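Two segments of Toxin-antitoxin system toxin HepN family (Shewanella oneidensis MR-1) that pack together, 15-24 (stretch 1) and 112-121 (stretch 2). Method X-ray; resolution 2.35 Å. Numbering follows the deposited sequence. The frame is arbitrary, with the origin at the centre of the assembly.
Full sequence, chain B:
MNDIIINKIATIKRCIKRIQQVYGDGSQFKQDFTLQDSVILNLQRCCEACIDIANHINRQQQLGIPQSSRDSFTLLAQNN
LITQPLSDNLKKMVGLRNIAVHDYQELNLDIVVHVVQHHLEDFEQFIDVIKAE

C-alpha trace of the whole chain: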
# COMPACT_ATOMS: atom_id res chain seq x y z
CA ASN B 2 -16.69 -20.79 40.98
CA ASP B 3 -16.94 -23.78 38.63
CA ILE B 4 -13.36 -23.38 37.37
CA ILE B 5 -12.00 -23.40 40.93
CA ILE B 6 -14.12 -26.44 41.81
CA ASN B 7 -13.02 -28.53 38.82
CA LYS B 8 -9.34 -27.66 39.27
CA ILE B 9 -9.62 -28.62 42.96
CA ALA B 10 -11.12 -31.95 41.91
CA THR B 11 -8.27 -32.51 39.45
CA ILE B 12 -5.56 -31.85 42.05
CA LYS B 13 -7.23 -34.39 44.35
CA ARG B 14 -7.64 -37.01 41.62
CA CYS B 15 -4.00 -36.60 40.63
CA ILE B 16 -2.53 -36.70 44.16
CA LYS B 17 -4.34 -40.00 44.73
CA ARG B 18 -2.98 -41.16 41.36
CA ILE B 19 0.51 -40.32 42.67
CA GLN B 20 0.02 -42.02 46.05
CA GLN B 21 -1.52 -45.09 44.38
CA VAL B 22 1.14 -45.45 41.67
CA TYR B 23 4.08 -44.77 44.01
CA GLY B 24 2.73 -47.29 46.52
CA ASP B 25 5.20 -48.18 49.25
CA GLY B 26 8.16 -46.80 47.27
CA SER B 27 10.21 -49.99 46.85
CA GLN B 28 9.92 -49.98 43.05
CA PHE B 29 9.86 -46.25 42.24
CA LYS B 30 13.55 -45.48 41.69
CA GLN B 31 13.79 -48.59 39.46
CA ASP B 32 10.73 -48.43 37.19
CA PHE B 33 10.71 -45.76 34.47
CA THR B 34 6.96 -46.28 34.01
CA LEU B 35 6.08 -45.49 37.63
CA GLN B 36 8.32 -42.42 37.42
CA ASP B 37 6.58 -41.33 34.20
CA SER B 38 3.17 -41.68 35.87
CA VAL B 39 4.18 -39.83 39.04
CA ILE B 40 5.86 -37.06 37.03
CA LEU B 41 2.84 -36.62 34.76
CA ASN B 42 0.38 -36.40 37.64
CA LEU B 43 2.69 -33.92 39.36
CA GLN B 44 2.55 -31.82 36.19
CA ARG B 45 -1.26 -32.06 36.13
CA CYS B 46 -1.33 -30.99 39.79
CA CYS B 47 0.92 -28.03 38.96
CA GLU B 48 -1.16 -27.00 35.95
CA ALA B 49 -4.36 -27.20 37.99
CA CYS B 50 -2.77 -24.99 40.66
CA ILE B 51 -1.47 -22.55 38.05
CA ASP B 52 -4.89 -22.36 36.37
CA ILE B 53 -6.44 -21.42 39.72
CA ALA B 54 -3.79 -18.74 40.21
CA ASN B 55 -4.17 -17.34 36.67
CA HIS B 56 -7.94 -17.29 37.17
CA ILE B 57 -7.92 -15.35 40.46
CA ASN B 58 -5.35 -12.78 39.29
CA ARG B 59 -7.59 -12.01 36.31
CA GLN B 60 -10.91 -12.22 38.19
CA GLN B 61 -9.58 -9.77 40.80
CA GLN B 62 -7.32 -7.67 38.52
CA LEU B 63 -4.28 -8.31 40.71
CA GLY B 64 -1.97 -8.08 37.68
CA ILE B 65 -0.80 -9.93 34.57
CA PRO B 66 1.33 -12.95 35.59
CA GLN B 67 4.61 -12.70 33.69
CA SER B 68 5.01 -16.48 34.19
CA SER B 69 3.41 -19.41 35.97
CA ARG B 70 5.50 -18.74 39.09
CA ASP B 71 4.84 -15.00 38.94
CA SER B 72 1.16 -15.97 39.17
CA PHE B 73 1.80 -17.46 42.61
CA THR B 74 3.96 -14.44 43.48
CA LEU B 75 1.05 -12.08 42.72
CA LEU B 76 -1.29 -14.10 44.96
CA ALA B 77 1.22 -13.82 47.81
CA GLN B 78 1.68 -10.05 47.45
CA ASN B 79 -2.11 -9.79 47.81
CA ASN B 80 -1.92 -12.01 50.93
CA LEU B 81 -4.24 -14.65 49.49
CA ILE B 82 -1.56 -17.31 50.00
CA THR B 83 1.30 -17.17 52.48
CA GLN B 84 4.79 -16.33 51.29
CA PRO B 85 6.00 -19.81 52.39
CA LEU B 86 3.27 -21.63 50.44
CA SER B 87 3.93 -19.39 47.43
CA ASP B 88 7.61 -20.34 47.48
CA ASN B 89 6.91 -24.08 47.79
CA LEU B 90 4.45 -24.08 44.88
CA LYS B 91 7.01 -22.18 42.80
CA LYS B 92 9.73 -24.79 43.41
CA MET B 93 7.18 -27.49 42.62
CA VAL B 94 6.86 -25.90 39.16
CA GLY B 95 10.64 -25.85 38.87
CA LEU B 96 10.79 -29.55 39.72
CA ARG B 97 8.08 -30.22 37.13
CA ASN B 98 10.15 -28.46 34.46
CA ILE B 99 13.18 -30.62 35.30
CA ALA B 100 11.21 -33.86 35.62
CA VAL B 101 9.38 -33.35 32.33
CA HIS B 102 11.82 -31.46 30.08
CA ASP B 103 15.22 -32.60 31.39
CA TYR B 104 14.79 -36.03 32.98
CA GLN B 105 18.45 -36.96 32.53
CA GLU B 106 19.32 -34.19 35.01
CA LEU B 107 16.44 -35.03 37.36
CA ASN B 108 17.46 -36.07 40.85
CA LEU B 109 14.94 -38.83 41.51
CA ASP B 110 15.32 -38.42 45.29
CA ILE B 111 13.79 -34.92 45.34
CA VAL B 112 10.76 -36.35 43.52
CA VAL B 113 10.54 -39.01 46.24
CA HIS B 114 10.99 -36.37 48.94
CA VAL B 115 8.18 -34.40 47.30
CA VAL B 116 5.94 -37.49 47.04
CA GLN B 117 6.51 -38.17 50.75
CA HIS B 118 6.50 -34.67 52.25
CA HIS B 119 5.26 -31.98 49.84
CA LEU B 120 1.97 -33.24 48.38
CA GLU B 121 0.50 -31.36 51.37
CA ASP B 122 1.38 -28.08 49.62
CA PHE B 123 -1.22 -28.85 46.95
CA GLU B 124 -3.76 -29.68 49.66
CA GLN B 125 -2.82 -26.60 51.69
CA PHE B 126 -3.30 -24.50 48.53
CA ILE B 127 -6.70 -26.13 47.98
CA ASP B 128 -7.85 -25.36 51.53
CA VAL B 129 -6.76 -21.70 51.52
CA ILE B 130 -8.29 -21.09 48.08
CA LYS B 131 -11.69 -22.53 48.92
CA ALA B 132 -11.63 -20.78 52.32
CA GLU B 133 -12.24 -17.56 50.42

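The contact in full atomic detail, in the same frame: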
# COMPACT_ATOMS: atom_id res chain seq x y z
N CYS B 15 -5.37 -36.33 41.05
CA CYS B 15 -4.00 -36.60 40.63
C CYS B 15 -3.07 -36.89 41.80
O CYS B 15 -2.09 -37.63 41.62
CB CYS B 15 -3.47 -35.42 39.81
SG CYS B 15 -4.38 -35.18 38.29
N ILE B 16 -3.33 -36.34 42.99
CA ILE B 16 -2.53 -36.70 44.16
C ILE B 16 -2.78 -38.15 44.54
O ILE B 16 -1.84 -38.90 44.87
CB ILE B 16 -2.84 -35.76 45.35
CG1 ILE B 16 -2.31 -34.36 45.08
CG2 ILE B 16 -2.22 -36.30 46.63
CD1 ILE B 16 -2.50 -33.42 46.25
N LYS B 17 -4.04 -38.59 44.50
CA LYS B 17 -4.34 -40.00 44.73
C LYS B 17 -3.68 -40.88 43.66
O LYS B 17 -3.17 -41.96 43.98
CB LYS B 17 -5.84 -40.24 44.77
CG LYS B 17 -6.56 -39.54 45.92
CD LYS B 17 -7.74 -40.36 46.42
CE LYS B 17 -8.89 -40.39 45.42
NZ LYS B 17 -9.53 -39.05 45.24
N ARG B 18 -3.69 -40.43 42.40
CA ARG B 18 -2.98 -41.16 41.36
C ARG B 18 -1.49 -41.28 41.68
O ARG B 18 -0.87 -42.31 41.38
CB ARG B 18 -3.18 -40.47 40.00
CG ARG B 18 -4.51 -40.78 39.34
CD ARG B 18 -4.60 -42.25 38.99
NE ARG B 18 -3.57 -42.65 38.04
CZ ARG B 18 -3.07 -43.88 37.94
NH1 ARG B 18 -3.50 -44.84 38.75
NH2 ARG B 18 -2.13 -44.15 37.05
N ILE B 19 -0.91 -40.26 42.31
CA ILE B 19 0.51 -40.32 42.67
C ILE B 19 0.72 -41.26 43.85
O ILE B 19 1.63 -42.10 43.84
CB ILE B 19 1.05 -38.91 42.98
CG1 ILE B 19 1.15 -38.08 41.69
CG2 ILE B 19 2.41 -38.99 43.68
CD1 ILE B 19 0.88 -36.60 41.89
N GLN B 20 -0.11 -41.14 44.89
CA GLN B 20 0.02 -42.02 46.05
C GLN B 20 -0.23 -43.47 45.66
O GLN B 20 0.47 -44.38 46.14
CB GLN B 20 -0.95 -41.58 47.15
CG GLN B 20 -0.53 -40.28 47.82
CD GLN B 20 -1.68 -39.60 48.54
OE1 GLN B 20 -2.84 -39.94 48.36
NE2 GLN B 20 -1.34 -38.61 49.37
N GLN B 21 -1.19 -43.72 44.78
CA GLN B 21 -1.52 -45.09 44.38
C GLN B 21 -0.41 -45.70 43.52
O GLN B 21 -0.05 -46.86 43.70
CB GLN B 21 -2.85 -45.11 43.65
CG GLN B 21 -3.23 -46.45 43.05
CD GLN B 21 -4.71 -46.52 42.72
OE1 GLN B 21 -5.12 -47.19 41.77
NE2 GLN B 21 -5.53 -45.83 43.52
N VAL B 22 0.13 -44.92 42.58
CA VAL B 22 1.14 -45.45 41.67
C VAL B 22 2.49 -45.60 42.38
O VAL B 22 3.24 -46.55 42.11
CB VAL B 22 1.25 -44.56 40.42
CG1 VAL B 22 2.49 -44.90 39.61
CG2 VAL B 22 0.01 -44.71 39.57
N TYR B 23 2.81 -44.69 43.30
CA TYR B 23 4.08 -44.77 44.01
C TYR B 23 4.06 -45.84 45.09
O TYR B 23 5.11 -46.39 45.43
CB TYR B 23 4.44 -43.40 44.60
CG TYR B 23 5.68 -43.38 45.46
CD1 TYR B 23 6.94 -43.20 44.90
CD2 TYR B 23 5.60 -43.54 46.84
CE1 TYR B 23 8.08 -43.19 45.69
CE2 TYR B 23 6.73 -43.53 47.63
CZ TYR B 23 7.97 -43.36 47.05
OH TYR B 23 9.09 -43.35 47.85
N GLY B 24 2.88 -46.15 45.63
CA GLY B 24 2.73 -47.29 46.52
C GLY B 24 3.56 -47.15 47.78
O GLY B 24 3.52 -46.13 48.48
N VAL B 112 12.12 -35.92 43.86
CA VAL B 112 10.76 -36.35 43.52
C VAL B 112 10.19 -37.22 44.63
O VAL B 112 9.04 -37.05 45.04
CB VAL B 112 10.75 -37.07 42.17
CG1 VAL B 112 9.36 -37.63 41.88
CG2 VAL B 112 11.19 -36.13 41.05
N VAL B 113 10.99 -38.17 45.14
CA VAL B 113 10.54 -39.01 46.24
C VAL B 113 10.29 -38.17 47.49
O VAL B 113 9.28 -38.35 48.18
CB VAL B 113 11.55 -40.15 46.50
CG1 VAL B 113 11.45 -40.64 47.94
CG2 VAL B 113 11.31 -41.29 45.53
N HIS B 114 11.20 -37.25 47.79
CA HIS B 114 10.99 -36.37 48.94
C HIS B 114 9.73 -35.54 48.78
O HIS B 114 9.02 -35.27 49.76
CB HIS B 114 12.21 -35.47 49.15
CG HIS B 114 12.23 -34.77 50.47
ND1 HIS B 114 12.14 -33.40 50.59
CD2 HIS B 114 12.34 -35.25 51.73
CE1 HIS B 114 12.19 -33.06 51.87
NE2 HIS B 114 12.31 -34.17 52.58
N VAL B 115 9.42 -35.13 47.54
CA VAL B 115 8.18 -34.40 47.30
C VAL B 115 6.97 -35.32 47.46
O VAL B 115 5.98 -34.95 48.10
CB VAL B 115 8.21 -33.75 45.90
CG1 VAL B 115 6.82 -33.27 45.50
CG2 VAL B 115 9.19 -32.59 45.88
N VAL B 116 7.05 -36.54 46.91
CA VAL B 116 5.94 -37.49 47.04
C VAL B 116 5.65 -37.79 48.51
O VAL B 116 4.48 -37.96 48.89
CB VAL B 116 6.26 -38.78 46.26
CG1 VAL B 116 5.24 -39.87 46.57
CG2 VAL B 116 6.29 -38.50 44.77
N GLN B 117 6.68 -37.83 49.35
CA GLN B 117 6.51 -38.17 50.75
C GLN B 117 6.10 -36.98 51.61
O GLN B 117 5.33 -37.15 52.56
CB GLN B 117 7.80 -38.77 51.32
CG GLN B 117 8.23 -40.07 50.66
CD GLN B 117 9.53 -40.61 51.24
OE1 GLN B 117 10.54 -39.91 51.28
NE2 GLN B 117 9.50 -41.86 51.69
N HIS B 118 6.60 -35.78 51.31
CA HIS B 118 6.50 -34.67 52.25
C HIS B 118 5.90 -33.38 51.70
O HIS B 118 5.62 -32.48 52.50
CB HIS B 118 7.89 -34.34 52.82
CG HIS B 118 8.50 -35.45 53.60
ND1 HIS B 118 9.78 -35.92 53.37
CD2 HIS B 118 8.01 -36.20 54.62
CE1 HIS B 118 10.05 -36.91 54.20
NE2 HIS B 118 8.99 -37.10 54.97
N HIS B 119 5.68 -33.26 50.39
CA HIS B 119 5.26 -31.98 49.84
C HIS B 119 3.94 -32.03 49.07
O HIS B 119 3.47 -30.98 48.63
CB HIS B 119 6.36 -31.40 48.94
CG HIS B 119 7.53 -30.87 49.72
ND1 HIS B 119 7.81 -29.53 49.82
CD2 HIS B 119 8.47 -31.51 50.45
CE1 HIS B 119 8.88 -29.36 50.57
NE2 HIS B 119 9.31 -30.55 50.97
N LEU B 120 3.32 -33.20 48.93
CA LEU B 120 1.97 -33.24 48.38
C LEU B 120 0.99 -32.44 49.24
O LEU B 120 -0.07 -32.06 48.75
CB LEU B 120 1.49 -34.69 48.24
CG LEU B 120 2.29 -35.53 47.24
CD1 LEU B 120 1.67 -36.92 47.08
CD2 LEU B 120 2.39 -34.82 45.90
N GLU B 121 1.35 -32.18 50.50
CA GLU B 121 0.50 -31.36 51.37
C GLU B 121 0.42 -29.92 50.89
O GLU B 121 -0.55 -29.22 51.20
CB GLU B 121 1.02 -31.40 52.81
CG GLU B 121 0.46 -32.54 53.65
CD GLU B 121 1.11 -33.88 53.38
OE1 GLU B 121 0.70 -34.87 54.02
OE2 GLU B 121 2.02 -33.96 52.53

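Two helical segments, at least 90 residues apart in sequence wherever they touch, meet here chiefly through side chains. Residues 15-23 form the end of one helix and residues 112-118 belong to another; their axes approach to 10.9 Å and their N-to-C directions diverge by 115°, so the helices cross steeply, and contact falls on a short row of residues. Within each stretch, helical hydrogen bonds run from the N of one residue to the O four residues earlier: Y23 N donates to I19 O at 2.9 Å, for example, and V116 N to V112 O at 2.8 Å. No hydrogen bond crosses between the stretches, and the 383 Å² they bury together is mostly apolar packing. The closest CA pairs are I16 with L120, 7.1 Å, and Q20 with V116, 7.5 Å.

L120 gives up the most surface. It lies just beyond H119, where the helical phi/psi pattern is interrupted, and its CA-to-CB bond points toward the first helix. Its CD1 lies 4.0 Å from I16 CG2 and 4.0 Å from I19 CG2, while the aliphatic part of Q20 adds a contact, CG to L120 CD1 at 4.1 Å. I16 and I19 are one helical turn apart, so their buried side chains line the same side of the helix; the CD1 methyl of L120 lies between them and touches both. I16 also reaches the backbone, with its CD1 3.7 Å from L120 O, a van der Waals approach.

Y23 covers nearly as much, one turn beyond I19. With chi1 in the t well, its ring lies against the second helix and V116 CG1 sits over one face, 3.9 Å from the centroid of the Y23 ring and 19° off the normal. This is a CH-pi contact, in which a methyl group meets the electron-rich face of an aromatic ring. V113, one turn earlier than V116, approaches the ring obliquely, its CG2 3.8 Å from Y23 CE1. The hydroxyl extends farther, with Y23 OH 3.6 Å from V113 CG1 and 4.1 Å from Q117 NE2. A tyrosine suits this partly exposed position because its ring can pack on valines while its polar end lies near the exposed Q117.

V116 joins the two clusters. V116 CG1 packs on the ring of Y23, and both CG1 and CG2 of V116 lie 4.1 Å from I19 CG2; a compact valine fits between the two side chains. Beyond the helix end, G24 adopts positive phi, which favours glycine.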